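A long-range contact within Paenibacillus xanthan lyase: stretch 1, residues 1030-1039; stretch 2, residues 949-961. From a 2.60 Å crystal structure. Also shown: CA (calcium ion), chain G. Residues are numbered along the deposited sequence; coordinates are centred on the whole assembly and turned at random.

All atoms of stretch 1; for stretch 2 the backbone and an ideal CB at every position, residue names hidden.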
# COMPACT_ATOMS: atom_id res chain seq x y z
N VAL A 1030 -35.77 -14.17 -57.99
CA VAL A 1030 -34.58 -13.43 -57.56
C VAL A 1030 -34.27 -13.66 -56.08
O VAL A 1030 -35.17 -13.69 -55.24
CB VAL A 1030 -34.74 -11.91 -57.84
CG1 VAL A 1030 -33.68 -11.09 -57.10
CG2 VAL A 1030 -34.70 -11.62 -59.33
N ALA A 1031 -32.99 -13.85 -55.77
CA ALA A 1031 -32.51 -13.92 -54.39
C ALA A 1031 -31.48 -12.82 -54.14
O ALA A 1031 -30.50 -12.72 -54.87
CB ALA A 1031 -31.90 -15.29 -54.10
N ASP A 1032 -31.71 -11.99 -53.12
CA ASP A 1032 -30.85 -10.84 -52.87
C ASP A 1032 -30.36 -10.76 -51.41
O ASP A 1032 -29.26 -11.21 -51.09
CB ASP A 1032 -31.56 -9.54 -53.28
CG ASP A 1032 -30.65 -8.33 -53.26
OD1 ASP A 1032 -29.42 -8.49 -53.36
OD2 ASP A 1032 -31.18 -7.20 -53.15
N ALA A 1033 -31.19 -10.19 -50.53
CA ALA A 1033 -30.80 -10.02 -49.14
C ALA A 1033 -31.97 -10.03 -48.13
O ALA A 1033 -33.09 -9.62 -48.45
CB ALA A 1033 -29.96 -8.75 -48.97
N VAL A 1034 -31.67 -10.50 -46.92
CA VAL A 1034 -32.60 -10.45 -45.80
C VAL A 1034 -32.01 -9.62 -44.65
O VAL A 1034 -30.80 -9.43 -44.57
CB VAL A 1034 -32.94 -11.87 -45.28
CG1 VAL A 1034 -33.44 -12.74 -46.42
CG2 VAL A 1034 -31.73 -12.49 -44.62
N LYS A 1035 -32.88 -9.13 -43.78
CA LYS A 1035 -32.44 -8.36 -42.61
C LYS A 1035 -33.35 -8.57 -41.41
O LYS A 1035 -34.55 -8.31 -41.47
CB LYS A 1035 -32.34 -6.86 -42.93
CG LYS A 1035 -31.83 -6.03 -41.76
CD LYS A 1035 -31.47 -4.61 -42.16
CE LYS A 1035 -32.69 -3.77 -42.49
NZ LYS A 1035 -32.35 -2.31 -42.59
N LEU A 1036 -32.77 -9.05 -40.32
CA LEU A 1036 -33.50 -9.21 -39.08
C LEU A 1036 -33.28 -7.96 -38.22
O LEU A 1036 -32.15 -7.53 -38.01
CB LEU A 1036 -33.06 -10.47 -38.33
CG LEU A 1036 -33.72 -11.81 -38.71
CD1 LEU A 1036 -33.59 -12.10 -40.19
CD2 LEU A 1036 -33.13 -12.95 -37.90
N VAL A 1037 -34.37 -7.37 -37.76
CA VAL A 1037 -34.27 -6.21 -36.89
C VAL A 1037 -34.97 -6.51 -35.58
O VAL A 1037 -36.16 -6.84 -35.56
CB VAL A 1037 -34.91 -4.98 -37.52
CG1 VAL A 1037 -34.62 -3.75 -36.65
CG2 VAL A 1037 -34.39 -4.78 -38.94
N LYS A 1038 -34.24 -6.39 -34.48
CA LYS A 1038 -34.79 -6.73 -33.17
C LYS A 1038 -35.89 -5.76 -32.73
O LYS A 1038 -35.80 -4.56 -32.95
CB LYS A 1038 -33.68 -6.85 -32.12
CG LYS A 1038 -34.15 -7.46 -30.82
CD LYS A 1038 -33.03 -8.10 -30.02
CE LYS A 1038 -33.56 -8.63 -28.70
NZ LYS A 1038 -34.20 -7.53 -27.92
N VAL A 1039 -36.94 -6.31 -32.12
CA VAL A 1039 -38.02 -5.51 -31.55
C VAL A 1039 -38.35 -6.00 -30.14
O VAL A 1039 -38.42 -7.20 -29.89
CB VAL A 1039 -39.31 -5.52 -32.43
CG1 VAL A 1039 -39.12 -4.69 -33.68
CG2 VAL A 1039 -39.70 -6.93 -32.79
N UNK A 949 -33.14 -23.58 -54.59
CA UNK A 949 -33.37 -22.88 -53.32
C UNK A 949 -32.15 -22.06 -52.87
O UNK A 949 -31.00 -22.44 -53.12
CB UNK A 949 -33.74 -23.89 -52.23
N UNK A 950 -32.42 -20.94 -52.22
CA UNK A 950 -31.38 -20.12 -51.60
C UNK A 950 -31.73 -19.91 -50.12
O UNK A 950 -32.77 -19.33 -49.82
CB UNK A 950 -31.24 -18.78 -52.32
N UNK A 951 -30.87 -20.37 -49.22
CA UNK A 951 -31.17 -20.32 -47.78
C UNK A 951 -30.28 -19.34 -46.99
O UNK A 951 -29.10 -19.61 -46.76
CB UNK A 951 -31.02 -21.72 -47.19
N UNK A 952 -30.86 -18.21 -46.58
CA UNK A 952 -30.16 -17.24 -45.75
C UNK A 952 -30.21 -17.63 -44.27
O UNK A 952 -31.26 -17.55 -43.64
CB UNK A 952 -30.76 -15.85 -45.95
N UNK A 953 -29.08 -18.05 -43.71
CA UNK A 953 -29.01 -18.36 -42.28
C UNK A 953 -28.26 -17.28 -41.51
O UNK A 953 -27.02 -17.26 -41.52
CB UNK A 953 -28.34 -19.72 -42.06
N UNK A 954 -28.99 -16.38 -40.85
CA UNK A 954 -28.37 -15.30 -40.07
C UNK A 954 -27.83 -15.80 -38.73
O UNK A 954 -28.28 -16.82 -38.22
CB UNK A 954 -29.38 -14.18 -39.83
N UNK A 955 -26.86 -15.06 -38.18
CA UNK A 955 -26.35 -15.33 -36.85
C UNK A 955 -27.02 -14.38 -35.86
O UNK A 955 -26.66 -13.21 -35.76
CB UNK A 955 -24.83 -15.19 -36.81
N UNK A 956 -28.02 -14.90 -35.15
CA UNK A 956 -28.80 -14.07 -34.24
C UNK A 956 -28.01 -13.84 -32.96
O UNK A 956 -27.66 -14.79 -32.26
CB UNK A 956 -30.15 -14.72 -33.93
N UNK A 957 -27.71 -12.56 -32.66
CA UNK A 957 -26.87 -12.19 -31.51
C UNK A 957 -27.54 -12.52 -30.18
O UNK A 957 -26.92 -13.15 -29.31
CB UNK A 957 -26.54 -10.70 -31.56
N UNK A 958 -28.79 -12.10 -30.04
CA UNK A 958 -29.54 -12.27 -28.80
C UNK A 958 -30.88 -12.92 -29.11
O UNK A 958 -31.56 -12.52 -30.05
CB UNK A 958 -29.74 -10.93 -28.09
N UNK A 959 -31.27 -13.91 -28.31
CA UNK A 959 -32.61 -14.46 -28.42
C UNK A 959 -33.64 -13.34 -28.25
O UNK A 959 -33.44 -12.42 -27.45
CB UNK A 959 -32.83 -15.56 -27.38
N UNK A 960 -34.72 -13.41 -29.03
CA UNK A 960 -35.74 -12.39 -28.95
C UNK A 960 -36.63 -12.31 -30.17
O UNK A 960 -36.65 -13.23 -30.99
CB UNK A 960 -35.08 -11.03 -28.72
N UNK A 961 -37.36 -11.21 -30.29
CA UNK A 961 -38.29 -11.02 -31.39
C UNK A 961 -37.65 -10.17 -32.49
O UNK A 961 -37.12 -9.09 -32.23
CB UNK A 961 -39.58 -10.37 -30.89
CA CA G . -26.94 -8.84 -53.30

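Position 949 has nothing of stretch 1 within 5.5 Å of its ideal CB, so the contact leaves its identity open; it is S949. At 950 the CA-to-CB bond points toward stretch 1, and the ideal CB lies 4.0 Å from CB of A1031. With only a methyl group opposite, a small or medium apolar side chain would suit, and a beta-branched one would agree with the extended backbone. The residue is V950, whose CG2 packs 3.8 Å from CB of A1031.

Position 951 is out of reach and undetermined; it is T951. Position 952 turns toward stretch 1 again, its ideal CB 3.7 Å from CG2 of V1034. Alongside, the side chain of V1034 and the small methyl of A1031, with the backbone of D1032 and A1033 between them, leave room for a large flat or long apolar side chain. The deposited F952, with chi1 in the m well, lays its ring along this surface. CG1 of V1034 sits over one ring face, 4.0 Å from the centroid, in a CH-pi contact, while O of D1032 approaches the ring edge, 3.5 Å from CE2 of F952. The carbonyl thus meets the weakly positive rim of the ring.

Position 953 points away and could be many things; it is T953. At 954 the CB returns toward stretch 1, 4.4 Å from CD2 of L1036. A compact apolar group fits, and a phi of -77° also permits proline. P954 indeed brings its CG 3.8 Å from CD2 of L1036. Position 955 points away and is N955. Position 956 points sideways, but L1036 is still near enough to favour an apolar side chain; V956 places CG2 3.9 Å from CD2 of L1036.

Position 957 is out of reach; its phi of -66° is compatible with the deposited P957. The CB at 958 points toward the aliphatic part of K1038, so an apolar branched or long side chain would suit: I958 sets CG2 4.3 Å from CE of K1038. Position 959 points away and is S959.

Position 960 is the most restrictive. An ideal CB would lie 2.8 Å from CE of K1038, a clash, and would also jam against the preceding carbonyl. Glycine is called for, and G960 is found.

At 961 the backbone O accepts a 2.8 Å hydrogen bond from N of V1039, which any residue could provide. A beta-branched side chain suits the extended backbone, and T961 rests CG2 3.5 Å from CG2 of V1039.

Stretch 2 (949-961) SVTFTPNVPISGT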
# COMPACT_ATOMS: atom_id res chain seq x y z
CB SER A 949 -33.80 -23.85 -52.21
OG SER A 949 -32.73 -24.68 -51.81
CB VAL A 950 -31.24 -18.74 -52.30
CG1 VAL A 950 -30.24 -17.86 -51.56
CG2 VAL A 950 -30.82 -18.92 -53.75
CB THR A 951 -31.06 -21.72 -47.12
OG1 THR A 951 -32.00 -22.61 -47.73
CG2 THR A 951 -31.35 -21.64 -45.63
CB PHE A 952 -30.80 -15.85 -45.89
CG PHE A 952 -30.81 -15.31 -47.30
CD1 PHE A 952 -31.86 -15.57 -48.16
CD2 PHE A 952 -29.77 -14.50 -47.75
CE1 PHE A 952 -31.88 -15.06 -49.45
CE2 PHE A 952 -29.78 -13.98 -49.04
CZ PHE A 952 -30.84 -14.26 -49.89
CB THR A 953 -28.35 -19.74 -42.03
OG1 THR A 953 -29.00 -20.75 -42.82
CG2 THR A 953 -28.44 -20.12 -40.55
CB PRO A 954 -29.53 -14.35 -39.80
CG PRO A 954 -30.72 -15.24 -39.76
CD PRO A 954 -30.46 -16.30 -40.81
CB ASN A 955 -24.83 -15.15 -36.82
CG ASN A 955 -24.20 -15.76 -35.58
OD1 ASN A 955 -24.88 -16.02 -34.58
ND2 ASN A 955 -22.90 -15.98 -35.63
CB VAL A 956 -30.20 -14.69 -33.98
CG1 VAL A 956 -30.99 -13.86 -33.00
CG2 VAL A 956 -30.96 -14.81 -35.28
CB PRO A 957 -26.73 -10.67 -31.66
CG PRO A 957 -26.97 -10.41 -33.11
CD PRO A 957 -28.03 -11.39 -33.49
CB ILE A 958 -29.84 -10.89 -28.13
CG1 ILE A 958 -28.56 -10.06 -27.97
CG2 ILE A 958 -30.53 -11.08 -26.79
CD1 ILE A 958 -28.79 -8.74 -27.26
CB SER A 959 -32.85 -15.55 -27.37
OG SER A 959 -32.01 -16.67 -27.61
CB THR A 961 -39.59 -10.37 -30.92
OG1 THR A 961 -40.16 -11.17 -29.87
CG2 THR A 961 -40.58 -10.26 -32.06
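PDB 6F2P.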